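Local coordinates for protein Alpha/beta hydrolase (Enterobacter asburiae, PDB 6KMO) that probably hydrolyses carboxylic ester bonds, acting as a bacterial esterase or lipase of the alpha/beta hydrolase fold, at residues F102-G107 with V177-G182; E275-R280 with M305-G310. The protein carries 2 engineered substitutions. All coordinates share one frame; numbering follows the deposited sequence. Where two conformers were deposited one is given.

Contact 1. Residues F102-G107 with V177-G182; sequences FMFFHG and VGNSVG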
ATOM      1  N   PHE A 102      -5.386  12.532 -15.099  1.00  6.85           N
ATOM      2  CA  PHE A 102      -4.677  13.101 -13.967  1.00  6.12           C
ATOM      3  C   PHE A 102      -3.565  14.007 -14.473  1.00  6.22           C
ATOM      4  O   PHE A 102      -2.850  13.663 -15.421  1.00  6.70           O
ATOM      5  CB  PHE A 102      -4.122  12.056 -12.979  1.00  6.80           C
ATOM      6  CG  PHE A 102      -3.210  11.030 -13.575  1.00  7.65           C
ATOM      7  CD1 PHE A 102      -1.836  11.160 -13.504  1.00  6.65           C
ATOM      8  CD2 PHE A 102      -3.728   9.879 -14.138  1.00  9.12           C
ATOM      9  CE1 PHE A 102      -1.005  10.184 -14.008  1.00  7.28           C
ATOM     10  CE2 PHE A 102      -2.897   8.894 -14.642  1.00  9.20           C
ATOM     11  CZ  PHE A 102      -1.534   9.053 -14.593  1.00  7.61           C
ATOM     12  N   MET A 103      -3.410  15.157 -13.841  1.00  5.33           N
ATOM     13  CA  MET A 103      -2.213  15.961 -14.038  1.00  5.81           C
ATOM     14  C   MET A 103      -1.043  15.208 -13.422  1.00  5.86           C
ATOM     15  O   MET A 103      -1.202  14.499 -12.418  1.00  6.34           O
ATOM     16  CB  MET A 103      -2.367  17.325 -13.368  1.00  6.02           C
ATOM     17  CG  MET A 103      -3.669  18.054 -13.716  1.00  5.74           C
ATOM     18  SD  MET A 103      -4.023  18.354 -15.532  1.00  1.59           S
ATOM     19  CE  MET A 103      -2.543  19.349 -15.935  1.00  9.40           C
ATOM     20  N   PHE A 104       0.129  15.340 -14.039  1.00  6.17           N
ATOM     21  CA  PHE A 104       1.334  14.704 -13.531  1.00  5.93           C
ATOM     22  C   PHE A 104       2.419  15.746 -13.315  1.00  6.09           C
ATOM     23  O   PHE A 104       2.864  16.393 -14.274  1.00  6.26           O
ATOM     24  CB  PHE A 104       1.864  13.563 -14.402  1.00  5.92           C
ATOM     25  CG  PHE A 104       2.998  12.847 -13.726  1.00  6.19           C
ATOM     26  CD1 PHE A 104       2.754  11.830 -12.825  1.00  6.73           C
ATOM     27  CD2 PHE A 104       4.299  13.294 -13.888  1.00  5.85           C
ATOM     28  CE1 PHE A 104       3.787  11.234 -12.132  1.00  6.80           C
ATOM     29  CE2 PHE A 104       5.329  12.721 -13.197  1.00  6.18           C
ATOM     30  CZ  PHE A 104       5.080  11.680 -12.314  1.00  6.00           C
ATOM     31  N   PHE A 105       2.848  15.892 -12.055  1.00  4.62           N
ATOM     32  CA  PHE A 105       3.855  16.849 -11.623  1.00  5.32           C
ATOM     33  C   PHE A 105       5.110  16.063 -11.267  1.00  5.43           C
ATOM     34  O   PHE A 105       5.120  15.294 -10.304  1.00  5.59           O
ATOM     35  CB  PHE A 105       3.314  17.656 -10.441  1.00  5.49           C
ATOM     36  CG  PHE A 105       1.988  18.315 -10.717  1.00  5.47           C
ATOM     37  CD1 PHE A 105       1.752  18.979 -11.912  1.00  6.75           C
ATOM     38  CD2 PHE A 105       0.987  18.284  -9.778  1.00  6.60           C
ATOM     39  CE1 PHE A 105       0.529  19.580 -12.163  1.00  7.56           C
ATOM     40  CE2 PHE A 105      -0.234  18.889 -10.023  1.00  7.06           C
ATOM     41  CZ  PHE A 105      -0.462  19.537 -11.237  1.00  6.94           C
ATOM     42  N   HIS A 106       6.168  16.256 -12.045  1.00  6.01           N
ATOM     43  CA  HIS A 106       7.389  15.494 -11.861  1.00  5.00           C
ATOM     44  C   HIS A 106       8.186  15.990 -10.659  1.00  5.92           C
ATOM     45  O   HIS A 106       8.057  17.128 -10.211  1.00  6.01           O
ATOM     46  CB  HIS A 106       8.235  15.506 -13.131  1.00  5.78           C
ATOM     47  CG  HIS A 106       8.974  16.783 -13.402  1.00  5.61           C
ATOM     48  ND1 HIS A 106      10.170  17.080 -12.786  1.00  6.23           N
ATOM     49  CD2 HIS A 106       8.739  17.793 -14.271  1.00  6.22           C
ATOM     50  CE1 HIS A 106      10.628  18.227 -13.247  1.00  6.20           C
ATOM     51  NE2 HIS A 106       9.777  18.685 -14.145  1.00  6.72           N
ATOM     52  N   GLY A 107       9.041  15.105 -10.152  1.00  5.28           N
ATOM     53  CA  GLY A 107       9.974  15.426  -9.098  1.00  6.06           C
ATOM     54  C   GLY A 107      11.362  15.741  -9.619  1.00  6.57           C
ATOM     55  O   GLY A 107      11.606  15.868 -10.817  1.00  6.93           O
ATOM     56  N   VAL A 177      -1.415  13.986  -9.581  1.00  5.36           N
ATOM     57  CA  VAL A 177      -0.431  12.965  -9.221  1.00  5.39           C
ATOM     58  C   VAL A 177       0.963  13.549  -9.355  1.00  4.03           C
ATOM     59  O   VAL A 177       1.262  14.279 -10.306  1.00  5.47           O
ATOM     60  CB  VAL A 177      -0.558  11.730 -10.135  1.00  4.92           C
ATOM     61  CG1 VAL A 177       0.487  10.679  -9.787  1.00  7.11           C
ATOM     62  CG2 VAL A 177      -1.971  11.124 -10.056  1.00  6.79           C
ATOM     63  N   GLY A 178       1.846  13.218  -8.419  1.00  5.37           N
ATOM     64  CA  GLY A 178       3.228  13.652  -8.543  1.00  5.14           C
ATOM     65  C   GLY A 178       4.107  12.988  -7.509  1.00  5.34           C
ATOM     66  O   GLY A 178       3.647  12.598  -6.435  1.00  5.74           O
ATOM     67  N   ASN A 179       5.396  12.913  -7.845  1.00  5.23           N
ATOM     68  CA  ASN A 179       6.406  12.312  -6.966  1.00  5.96           C
ATOM     69  C   ASN A 179       7.330  13.379  -6.398  1.00  5.12           C
ATOM     70  O   ASN A 179       7.782  14.269  -7.123  1.00  5.56           O
ATOM     71  CB  ASN A 179       7.264  11.267  -7.702  1.00  5.09           C
ATOM     72  CG  ASN A 179       7.974  11.819  -8.929  1.00  5.82           C
ATOM     73  OD1 ASN A 179       7.338  12.346  -9.846  1.00  5.88           O
ATOM     74  ND2 ASN A 179       9.294  11.670  -8.974  1.00  6.75           N
ATOM     75  N   SER A 180       7.584  13.296  -5.087  0.69  5.35           N
ATOM     76  CA  SER A 180       8.620  14.112  -4.444  0.69  6.49           C
ATOM     77  C   SER A 180       8.186  15.578  -4.420  0.69  5.59           C
ATOM     78  O   SER A 180       7.125  15.888  -3.867  0.69  6.04           O
ATOM     79  CB  SER A 180       9.961  13.867  -5.119  0.69  6.34           C
ATOM     80  OG  SER A 180      10.180  12.475  -5.309  0.69  6.23           O
ATOM     81  N   VAL A 181       8.950  16.495  -5.021  1.00  5.38           N
ATOM     82  CA  VAL A 181       8.456  17.866  -5.143  1.00  4.89           C
ATOM     83  C   VAL A 181       7.216  17.903  -6.035  1.00  6.10           C
ATOM     84  O   VAL A 181       6.419  18.843  -5.939  1.00  5.20           O
ATOM     85  CB  VAL A 181       9.494  18.909  -5.597  1.00  5.70           C
ATOM     86  CG1 VAL A 181      10.654  19.001  -4.608  1.00  6.22           C
ATOM     87  CG2 VAL A 181       9.950  18.699  -7.031  1.00  7.19           C
ATOM     88  N   GLY A 182       7.046  16.911  -6.905  1.00  4.82           N
ATOM     89  CA  GLY A 182       5.802  16.790  -7.643  1.00  4.90           C
ATOM     90  C   GLY A 182       4.623  16.471  -6.750  1.00  5.36           C
ATOM     91  O   GLY A 182       3.499  16.920  -7.005  1.00  5.63           O
TER
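Val177 and Phe105 join two neighbouring parallel strands of the central sheet, 99-105 and 174-179, whose segments run 17° apart. The backbone bonds form around Val177: its N donates to Met103 O (2.9 Å), and its O accepts from Phe105 N in a straighter bond, also 2.9 Å. Beyond this the pairing slackens. Asn179 N reaches Phe105 O only weakly at 3.4 Å, and the same oxygen takes a CA-H...O contact from Gly182 CA at 3.1 Å.

The apolar packing centres on Val177, which sends one methyl to each of two rings, both meeting it obliquely: CG2 lies 3.5 Å from Phe102 CD1, while CG1 approaches Phe104 CD1. Helix 115-129 covers these two rings. Phe104 CG is anti to the backbone N (chi1 -173°), which carries the ring forward to Asn179, where CZ comes within van der Waals range of OD1 (3.4 Å). Phe105 points to the opposite face and packs on helix 148-163, with Gly182 O at its ring edge.

The polar contacts gather at the strand ends. Asn179 OD1 accepts a weak bond from Gly107 N, and the amide's ND2 binds His118. His106 turns back on its own chain, ND1 donating to Gly107 O in the plane of its ring (2.7 Å), with Tyr138 stacked on that ring.

Gly107 and Gly182 carry no side chain, and the turns come close: Gly107 CA is 3.2 Å from Asn179 O. Between strand and helix, Ser180 has a positive phi (70°), consistent with the strained nucleophile elbow of a GxSxG motif. The strand bonds and the Asn179 side chain place this presumed elbow beside the HGGG loop, which the His106 bond helps shape and whose later glycines probably supply oxyanion-hole N-H groups, as in hormone-sensitive-lipase relatives.

Contact 2. Residues E275-R280 with M305-G310; sequences ELDVLR and MIHDYG
His307 and Asp277 meet through a short bond, ND1 donating to OD2 over 2.7 Å. The acceptor lies exactly in the imidazole plane; the carboxylate is turned 72° to the ring, and OD2 is met on its syn side, somewhat out of the carboxylate plane. Asp277 CG stands anti to the backbone N (chi1 -178°), which extends the acid across to the ring. Its other oxygen, OD1, accepts from Leu279 N at 2.9 Å, met from above the carboxylate plane; with the histidine bond to OD2, this capping bond helps fix the rotation of the carboxylate within the turn that leads into helix 280-292. Leu279 completes the tight end, its CD1 lying 3.3 Å from His307 CE1, while Trp208 meets the His307 ring edge-to-face.

Toward Leu276 the backbones stay near but are sparsely bonded. One direct backbone bond remains, Leu276 N to Met305 O at 2.9 Å. Next to it Leu276 O and His307 N are 4.0 Å apart, and a water bridges them, 2.9 Å from His307 N. The Glu275 carboxylate turns to other partners, OE2 forming a salt bridge with Arg288 of the second subunit.

Two loops after neighbouring strands, one bringing an acid and the other a histidine, are the arrangement expected for the acid-histidine pair of an alpha/beta hydrolase triad, which these residues probably form.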
ATOM      1  N   GLU A 275      10.067   3.696   3.348  1.00  5.75           N
ATOM      2  CA  GLU A 275      10.544   3.498   4.718  1.00  5.44           C
ATOM      3  C   GLU A 275      11.886   4.184   4.959  1.00  5.87           C
ATOM      4  O   GLU A 275      12.118   4.718   6.047  1.00  6.57           O
ATOM      5  CB  GLU A 275      10.644   2.004   5.047  1.00  5.71           C
ATOM      6  CG  GLU A 275      11.184   1.710   6.449  1.00  6.14           C
ATOM      7  CD  GLU A 275      11.394   0.241   6.723  1.00  7.25           C
ATOM      8  OE1 GLU A 275      11.632  -0.545   5.780  1.00  7.84           O
ATOM      9  OE2 GLU A 275      11.315  -0.113   7.921  1.00 11.05           O
ATOM     10  N   LEU A 276      12.788   4.159   3.981  1.00  5.88           N
ATOM     11  CA  LEU A 276      14.152   4.663   4.173  1.00  6.25           C
ATOM     12  C   LEU A 276      14.349   5.929   3.356  1.00  8.07           C
ATOM     13  O   LEU A 276      15.160   5.956   2.434  1.00  9.58           O
ATOM     14  CB  LEU A 276      15.184   3.579   3.820  1.00  7.63           C
ATOM     15  CG  LEU A 276      15.096   2.323   4.709  1.00 10.16           C
ATOM     16  CD1 LEU A 276      14.365   1.214   3.992  1.00 11.39           C
ATOM     17  CD2 LEU A 276      16.484   1.855   5.156  1.00 11.66           C
ATOM     18  N   ASP A 277      13.607   6.982   3.698  1.00  8.64           N
ATOM     19  CA  ASP A 277      13.566   8.253   2.972  1.00  6.64           C
ATOM     20  C   ASP A 277      13.551   9.365   4.008  1.00  6.90           C
ATOM     21  O   ASP A 277      12.748   9.336   4.943  1.00  6.60           O
ATOM     22  CB  ASP A 277      12.291   8.274   2.111  1.00  7.99           C
ATOM     23  CG  ASP A 277      12.124   9.520   1.241  1.00  8.12           C
ATOM     24  OD1 ASP A 277      12.879  10.503   1.368  1.00  7.28           O
ATOM     25  OD2 ASP A 277      11.200   9.493   0.377  1.00  8.10           O
ATOM     26  N   VAL A 278      14.435  10.354   3.846  1.00  6.87           N
ATOM     27  CA  VAL A 278      14.415  11.518   4.725  1.00  6.80           C
ATOM     28  C   VAL A 278      13.024  12.148   4.795  1.00  5.91           C
ATOM     29  O   VAL A 278      12.637  12.667   5.841  1.00  6.45           O
ATOM     30  CB  VAL A 278      15.472  12.572   4.332  1.00  7.18           C
ATOM     31  CG1 VAL A 278      16.885  12.027   4.543  1.00  7.48           C
ATOM     32  CG2 VAL A 278      15.283  13.066   2.906  1.00  6.45           C
ATOM     33  N   LEU A 279      12.268  12.121   3.698  1.00  5.68           N
ATOM     34  CA  LEU A 279      10.953  12.741   3.602  1.00  5.49           C
ATOM     35  C   LEU A 279       9.838  11.888   4.189  1.00  5.66           C
ATOM     36  O   LEU A 279       8.691  12.330   4.233  1.00  5.74           O
ATOM     37  CB  LEU A 279      10.626  13.021   2.134  1.00  6.18           C
ATOM     38  CG  LEU A 279      11.624  13.883   1.368  1.00  5.90           C
ATOM     39  CD1 LEU A 279      11.163  13.973  -0.071  1.00  8.10           C
ATOM     40  CD2 LEU A 279      11.806  15.239   2.006  1.00  7.35           C
ATOM     41  N   ARG A 280      10.128  10.671   4.644  1.00  5.49           N
ATOM     42  CA  ARG A 280       9.062   9.775   5.080  1.00  5.58           C
ATOM     43  C   ARG A 280       8.181  10.414   6.144  1.00  5.89           C
ATOM     44  O   ARG A 280       6.951  10.426   6.032  1.00  6.18           O
ATOM     45  CB  ARG A 280       9.687   8.503   5.641  1.00  6.40           C
ATOM     46  CG  ARG A 280       8.694   7.477   6.110  1.00  7.33           C
ATOM     47  CD  ARG A 280       9.402   6.448   6.962  1.00  6.83           C
ATOM     48  NE  ARG A 280       9.786   6.992   8.251  1.00  6.97           N
ATOM     49  CZ  ARG A 280      10.656   6.419   9.081  1.00  8.50           C
ATOM     50  NH1 ARG A 280      11.293   5.314   8.744  1.00  8.12           N
ATOM     51  NH2 ARG A 280      10.877   6.966  10.264  1.00  9.38           N
ATOM     52  N   MET A 305      12.171   0.474   0.959  1.00  6.14           N
ATOM     53  CA  MET A 305      12.330   1.344  -0.196  1.00  5.66           C
ATOM     54  C   MET A 305      13.071   2.625   0.172  1.00  5.45           C
ATOM     55  O   MET A 305      12.981   3.132   1.296  1.00  6.89           O
ATOM     56  CB  MET A 305      10.961   1.732  -0.789  1.00  6.14           C
ATOM     57  CG  MET A 305      10.174   0.610  -1.435  1.00  8.06           C
ATOM     58  SD  MET A 305      11.044  -0.245  -2.854  1.00  0.32           S
ATOM     59  CE  MET A 305      11.655  -1.764  -1.981  1.00  8.01           C
ATOM     60  N   ILE A 306      13.781   3.154  -0.815  1.00  6.84           N
ATOM     61  CA  ILE A 306      14.350   4.481  -0.747  1.00  5.89           C
ATOM     62  C   ILE A 306      13.436   5.489  -1.433  1.00  5.70           C
ATOM     63  O   ILE A 306      12.519   5.137  -2.174  1.00  5.89           O
ATOM     64  CB  ILE A 306      15.760   4.531  -1.396  1.00  6.47           C
ATOM     65  CG1 ILE A 306      15.715   4.010  -2.828  1.00  6.49           C
ATOM     66  CG2 ILE A 306      16.765   3.784  -0.543  1.00  8.74           C
ATOM     67  CD1 ILE A 306      16.966   4.288  -3.610  1.00 10.07           C
ATOM     68  N   HIS A 307      13.717   6.766  -1.203  1.00  6.44           N
ATOM     69  CA  HIS A 307      13.096   7.842  -1.956  1.00  6.05           C
ATOM     70  C   HIS A 307      13.125   7.547  -3.453  1.00  6.23           C
ATOM     71  O   HIS A 307      14.120   7.075  -3.997  1.00  6.73           O
ATOM     72  CB  HIS A 307      13.851   9.146  -1.675  1.00  6.27           C
ATOM     73  CG  HIS A 307      13.215  10.336  -2.303  1.00  7.81           C
ATOM     74  ND1 HIS A 307      12.032  10.865  -1.851  1.00  7.97           N
ATOM     75  CD2 HIS A 307      13.558  11.047  -3.406  1.00  9.80           C
ATOM     76  CE1 HIS A 307      11.688  11.883  -2.634  1.00  8.78           C
ATOM     77  NE2 HIS A 307      12.602  12.013  -3.577  1.00 10.10           N
ATOM     78  N   ASP A 308      12.025   7.866  -4.140  1.00  5.63           N
ATOM     79  CA  ASP A 308      11.951   7.738  -5.597  1.00  5.88           C
ATOM     80  C   ASP A 308      12.045   6.283  -6.055  1.00  5.87           C
ATOM     81  O   ASP A 308      12.382   6.006  -7.208  1.00  5.90           O
ATOM     82  CB  ASP A 308      12.989   8.612  -6.318  1.00  6.76           C
ATOM     83  CG  ASP A 308      12.436   9.953  -6.751  1.00  7.79           C
ATOM     84  OD1 ASP A 308      11.206  10.111  -6.978  1.00  8.08           O
ATOM     85  OD2 ASP A 308      13.277  10.871  -6.926  1.00 10.48           O
ATOM     86  N   TYR A 309      11.632   5.342  -5.202  1.00  4.99           N
ATOM     87  CA  TYR A 309      11.644   3.938  -5.593  1.00  5.48           C
ATOM     88  C   TYR A 309      10.867   3.728  -6.881  1.00  5.33           C
ATOM     89  O   TYR A 309      11.299   2.976  -7.762  1.00  6.67           O
ATOM     90  CB  TYR A 309      11.119   3.028  -4.473  1.00  5.64           C
ATOM     91  CG  TYR A 309       9.712   3.302  -3.957  1.00  6.71           C
ATOM     92  CD1 TYR A 309       9.518   4.152  -2.890  1.00  5.58           C
ATOM     93  CD2 TYR A 309       8.604   2.683  -4.506  1.00  6.19           C
ATOM     94  CE1 TYR A 309       8.245   4.410  -2.393  1.00  5.75           C
ATOM     95  CE2 TYR A 309       7.309   2.936  -4.020  1.00  6.89           C
ATOM     96  CZ  TYR A 309       7.152   3.800  -2.950  1.00  5.99           C
ATOM     97  OH  TYR A 309       5.906   4.117  -2.436  1.00  7.18           O
ATOM     98  N   GLY A 310       9.724   4.403  -7.034  1.00  5.61           N
ATOM     99  CA  GLY A 310       8.918   4.211  -8.229  1.00  6.83           C
ATOM    100  C   GLY A 310       9.360   5.004  -9.439  1.00  6.51           C
ATOM    101  O   GLY A 310       8.829   4.787 -10.533  1.00  7.12           O
TER
HETATM  102  O   HOH W   1      15.957   7.488   0.430  1.00  7.29           O

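In the fold
Contact 1 and contact 2 have centres about 15 Å apart, yet their tips meet at what is probably the active site. Asn179 ND2 lies 3.2 Å from Asp308 OD1, a probable hydrogen bond joining the end of strand 174-179 to the loop at Asp308. Ser180 OG sits 3.0 Å from His307 NE2, a spacing that depends on which of the two serine conformers is taken. Trp208 touches residues of both contacts. Contact 1 thus supplies the presumed nucleophile and the oxyanion-hole loop, and contact 2 the histidine with its acid. The chain order Ser180, Asp277, His307 is that of the alpha/beta hydrolase triad.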